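Local coordinates for protein glutamine--tRNA ligase (Saccharomyces cerevisiae, PDB 3TL4) that attaches glutamine to its cognate tRNA(Gln) at the expense of ATP, the piece described here being the appended tRNA-binding domain, at residues T139-L144 / K176-K181. Numbering follows the deposited sequence.
Sequences TERYKL and KLLGPK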
ATOM      1  N   THR A 139     -11.325  30.760   9.337  1.00 29.59           N
ATOM      2  CA  THR A 139     -10.800  31.945   8.679  1.00 25.08           C
ATOM      3  C   THR A 139     -10.616  31.747   7.184  1.00 26.37           C
ATOM      4  O   THR A 139     -10.915  32.644   6.396  1.00 36.17           O
ATOM      5  CB  THR A 139      -9.465  32.367   9.300  1.00 31.12           C
ATOM      6  OG1 THR A 139      -9.683  32.703  10.675  1.00 34.84           O
ATOM      7  CG2 THR A 139      -8.897  33.571   8.578  1.00 32.77           C
ATOM      8  N   GLU A 140     -10.127  30.579   6.790  1.00 21.15           N
ATOM      9  CA  GLU A 140      -9.753  30.339   5.393  1.00 20.04           C
ATOM     10  C   GLU A 140     -10.879  29.675   4.589  1.00 27.03           C
ATOM     11  O   GLU A 140     -10.953  29.807   3.358  1.00 19.79           O
ATOM     12  CB  GLU A 140      -8.473  29.495   5.343  1.00 29.76           C
ATOM     13  CG  GLU A 140      -7.272  30.121   6.085  1.00 34.83           C
ATOM     14  CD  GLU A 140      -6.774  31.422   5.439  1.00 38.49           C
ATOM     15  OE1 GLU A 140      -6.735  31.496   4.188  1.00 37.49           O
ATOM     16  OE2 GLU A 140      -6.443  32.372   6.185  1.00 38.58           O
ATOM     17  N   ARG A 141     -11.751  28.968   5.307  1.00 23.37           N
ATOM     18  CA  ARG A 141     -12.915  28.313   4.731  1.00 16.17           C
ATOM     19  C   ARG A 141     -12.544  27.282   3.689  1.00 21.63           C
ATOM     20  O   ARG A 141     -11.597  26.533   3.883  1.00 22.00           O
ATOM     21  CB  ARG A 141     -13.915  29.335   4.180  1.00 16.10           C
ATOM     22  CG  ARG A 141     -14.520  30.193   5.288  1.00 17.22           C
ATOM     23  CD  ARG A 141     -15.554  31.178   4.759  1.00 16.54           C
ATOM     24  NE  ARG A 141     -16.665  30.483   4.120  1.00 17.51           N
ATOM     25  CZ  ARG A 141     -17.628  29.827   4.769  1.00 20.09           C
ATOM     26  NH1 ARG A 141     -17.643  29.778   6.106  1.00 20.30           N
ATOM     27  NH2 ARG A 141     -18.591  29.231   4.077  1.00 14.07           N
ATOM     28  N   TYR A 142     -13.290  27.239   2.589  1.00 23.32           N
ATOM     29  CA  TYR A 142     -13.154  26.141   1.640  1.00 16.88           C
ATOM     30  C   TYR A 142     -11.838  26.113   0.862  1.00 24.15           C
ATOM     31  O   TYR A 142     -11.418  25.053   0.400  1.00 25.62           O
ATOM     32  CB  TYR A 142     -14.357  26.062   0.698  1.00 13.48           C
ATOM     33  CG  TYR A 142     -15.608  25.531   1.361  1.00 16.07           C
ATOM     34  CD1 TYR A 142     -16.568  26.397   1.877  1.00 16.24           C
ATOM     35  CD2 TYR A 142     -15.827  24.167   1.484  1.00 19.79           C
ATOM     36  CE1 TYR A 142     -17.702  25.924   2.488  1.00 17.02           C
ATOM     37  CE2 TYR A 142     -16.968  23.683   2.088  1.00 19.24           C
ATOM     38  CZ  TYR A 142     -17.903  24.572   2.583  1.00 20.21           C
ATOM     39  OH  TYR A 142     -19.045  24.107   3.188  1.00 23.67           O
ATOM     40  N   LYS A 143     -11.188  27.267   0.733  1.00 21.49           N
ATOM     41  CA  LYS A 143      -9.850  27.339   0.151  1.00 25.90           C
ATOM     42  C   LYS A 143      -8.832  26.432   0.851  1.00 24.53           C
ATOM     43  O   LYS A 143      -7.800  26.081   0.276  1.00 26.94           O
ATOM     44  CB  LYS A 143      -9.330  28.779   0.175  1.00 32.80           C
ATOM     45  CG  LYS A 143     -10.123  29.746  -0.687  1.00 39.60           C
ATOM     46  CD  LYS A 143      -9.587  31.161  -0.542  1.00 50.38           C
ATOM     47  CE  LYS A 143     -10.299  32.136  -1.494  1.00 54.35           C
ATOM     48  NZ  LYS A 143     -11.735  32.391  -1.141  1.00 50.03           N
ATOM     49  N   LEU A 144      -9.117  26.056   2.088  1.00 18.59           N
ATOM     50  CA  LEU A 144      -8.181  25.266   2.881  1.00 19.72           C
ATOM     51  C   LEU A 144      -8.415  23.763   2.751  1.00 22.43           C
ATOM     52  O   LEU A 144      -7.600  22.963   3.199  1.00 22.46           O
ATOM     53  CB  LEU A 144      -8.249  25.688   4.360  1.00 29.56           C
ATOM     54  CG  LEU A 144      -7.211  25.113   5.322  1.00 30.65           C
ATOM     55  CD1 LEU A 144      -5.815  25.218   4.724  1.00 36.52           C
ATOM     56  CD2 LEU A 144      -7.271  25.801   6.687  1.00 25.57           C
ATOM     57  N   LYS A 176     -20.238  20.806   8.051  1.00 20.63           N
ATOM     58  CA  LYS A 176     -20.866  20.992   9.364  1.00 18.12           C
ATOM     59  C   LYS A 176     -20.403  22.274  10.056  1.00 23.80           C
ATOM     60  O   LYS A 176     -21.186  22.951  10.724  1.00 24.45           O
ATOM     61  CB  LYS A 176     -20.598  19.787  10.269  1.00 16.38           C
ATOM     62  CG  LYS A 176     -21.221  18.505   9.767  1.00 26.89           C
ATOM     63  CD  LYS A 176     -20.719  17.277  10.533  1.00 25.50           C
ATOM     64  CE  LYS A 176     -21.257  16.003   9.886  1.00 27.41           C
ATOM     65  NZ  LYS A 176     -20.650  14.776  10.475  1.00 33.77           N
ATOM     66  N   LEU A 177     -19.119  22.588   9.902  1.00 23.60           N
ATOM     67  CA  LEU A 177     -18.486  23.746  10.539  1.00 20.27           C
ATOM     68  C   LEU A 177     -18.671  25.042   9.749  1.00 22.05           C
ATOM     69  O   LEU A 177     -18.847  26.115  10.326  1.00 24.25           O
ATOM     70  CB  LEU A 177     -16.982  23.473  10.693  1.00 23.89           C
ATOM     71  CG  LEU A 177     -16.047  24.591  11.168  1.00 28.65           C
ATOM     72  CD1 LEU A 177     -16.413  25.077  12.575  1.00 27.48           C
ATOM     73  CD2 LEU A 177     -14.592  24.123  11.108  1.00 25.07           C
ATOM     74  N   LEU A 178     -18.600  24.939   8.428  1.00 25.29           N
ATOM     75  CA  LEU A 178     -18.536  26.119   7.575  1.00 24.48           C
ATOM     76  C   LEU A 178     -19.910  26.525   7.101  1.00 23.51           C
ATOM     77  O   LEU A 178     -20.163  27.700   6.845  1.00 30.73           O
ATOM     78  CB  LEU A 178     -17.621  25.864   6.373  1.00 19.40           C
ATOM     79  CG  LEU A 178     -16.139  25.642   6.721  1.00 19.98           C
ATOM     80  CD1 LEU A 178     -15.285  25.811   5.490  1.00 17.28           C
ATOM     81  CD2 LEU A 178     -15.682  26.628   7.775  1.00 23.49           C
ATOM     82  N   GLY A 179     -20.799  25.543   7.019  1.00 20.88           N
ATOM     83  CA  GLY A 179     -22.077  25.715   6.362  1.00 18.73           C
ATOM     84  C   GLY A 179     -21.821  25.608   4.882  1.00 23.78           C
ATOM     85  O   GLY A 179     -20.700  25.305   4.481  1.00 22.35           O
ATOM     86  N   PRO A 180     -22.847  25.857   4.052  1.00 25.17           N
ATOM     87  CA  PRO A 180     -22.629  25.696   2.609  1.00 23.38           C
ATOM     88  C   PRO A 180     -21.760  26.808   2.016  1.00 30.61           C
ATOM     89  O   PRO A 180     -21.611  27.868   2.635  1.00 30.89           O
ATOM     90  CB  PRO A 180     -24.052  25.727   2.030  1.00 19.72           C
ATOM     91  CG  PRO A 180     -24.874  26.422   3.046  1.00 20.17           C
ATOM     92  CD  PRO A 180     -24.258  26.117   4.384  1.00 19.73           C
ATOM     93  N   LYS A 181     -21.175  26.545   0.848  1.00 28.67           N
ATOM     94  CA  LYS A 181     -20.389  27.537   0.131  1.00 30.87           C
ATOM     95  C   LYS A 181     -21.251  28.741  -0.196  1.00 29.82           C
ATOM     96  O   LYS A 181     -22.376  28.588  -0.658  1.00 27.88           O
ATOM     97  CB  LYS A 181     -19.824  26.946  -1.164  1.00 27.31           C
ATOM     98  CG  LYS A 181     -19.033  25.678  -0.935  1.00 30.00           C
ATOM     99  CD  LYS A 181     -18.162  25.383  -2.129  1.00 34.11           C
ATOM    100  CE  LYS A 181     -17.354  24.115  -1.932  1.00 37.29           C
ATOM    101  NZ  LYS A 181     -16.447  23.889  -3.087  1.00 42.25           N
TER
HETATM  102  O   HOH W   1     -21.926  29.267   4.779  1.00 34.47           O
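Arg141 and Leu178 bring two helix ends together, their CA atoms 6.7 Å apart where helices 134-140 and 166-178 each give way to a residue of positive phi, Arg141 in one and Gly179 in the other. The site lies in the helical C-terminal part of the tRNA-binding domain, which by family is probably related to the GatB/YqeY tail fold, and it illustrates how a ring and a guanidinium can meet successive carbonyls of a chain leaving its helix. The ring of Tyr142 is sandwiched through two CH-pi contacts: Leu178 CD1 sits over the centre of one face, 3.9 Å from the centroid, and Lys181 CG over the centre of the opposite face at 3.8 Å. Beyond CG the lysine chain runs extended, which carries CE toward the CG-CD2 side of the ring, 3.7 Å from Tyr142 CD2. Leu178 CD1 also packs on the backbone just past helix 134-140, 3.5 Å from Arg141 CA. In Arg141 a bend at chi3 (61°) turns NE off the line of the chain. The guanidinium presents an edge to the carbonyls of Leu178 and Pro180. NH1 gives Leu178 O a weak hydrogen bond of 3.3 Å, while a water lies close to NH2 and to both carbonyl oxygens. The stronger hold on this group is the salt bridge from NE to Asp185, so the arginine ties the residues following helix 166-178 back to the end of helix 134-140. At the rim of the sandwiched ring, in its plane, Tyr142 OH meets Gly179 O in a hydrogen bond whose modelled length, 2.4 Å, is doubtfully short.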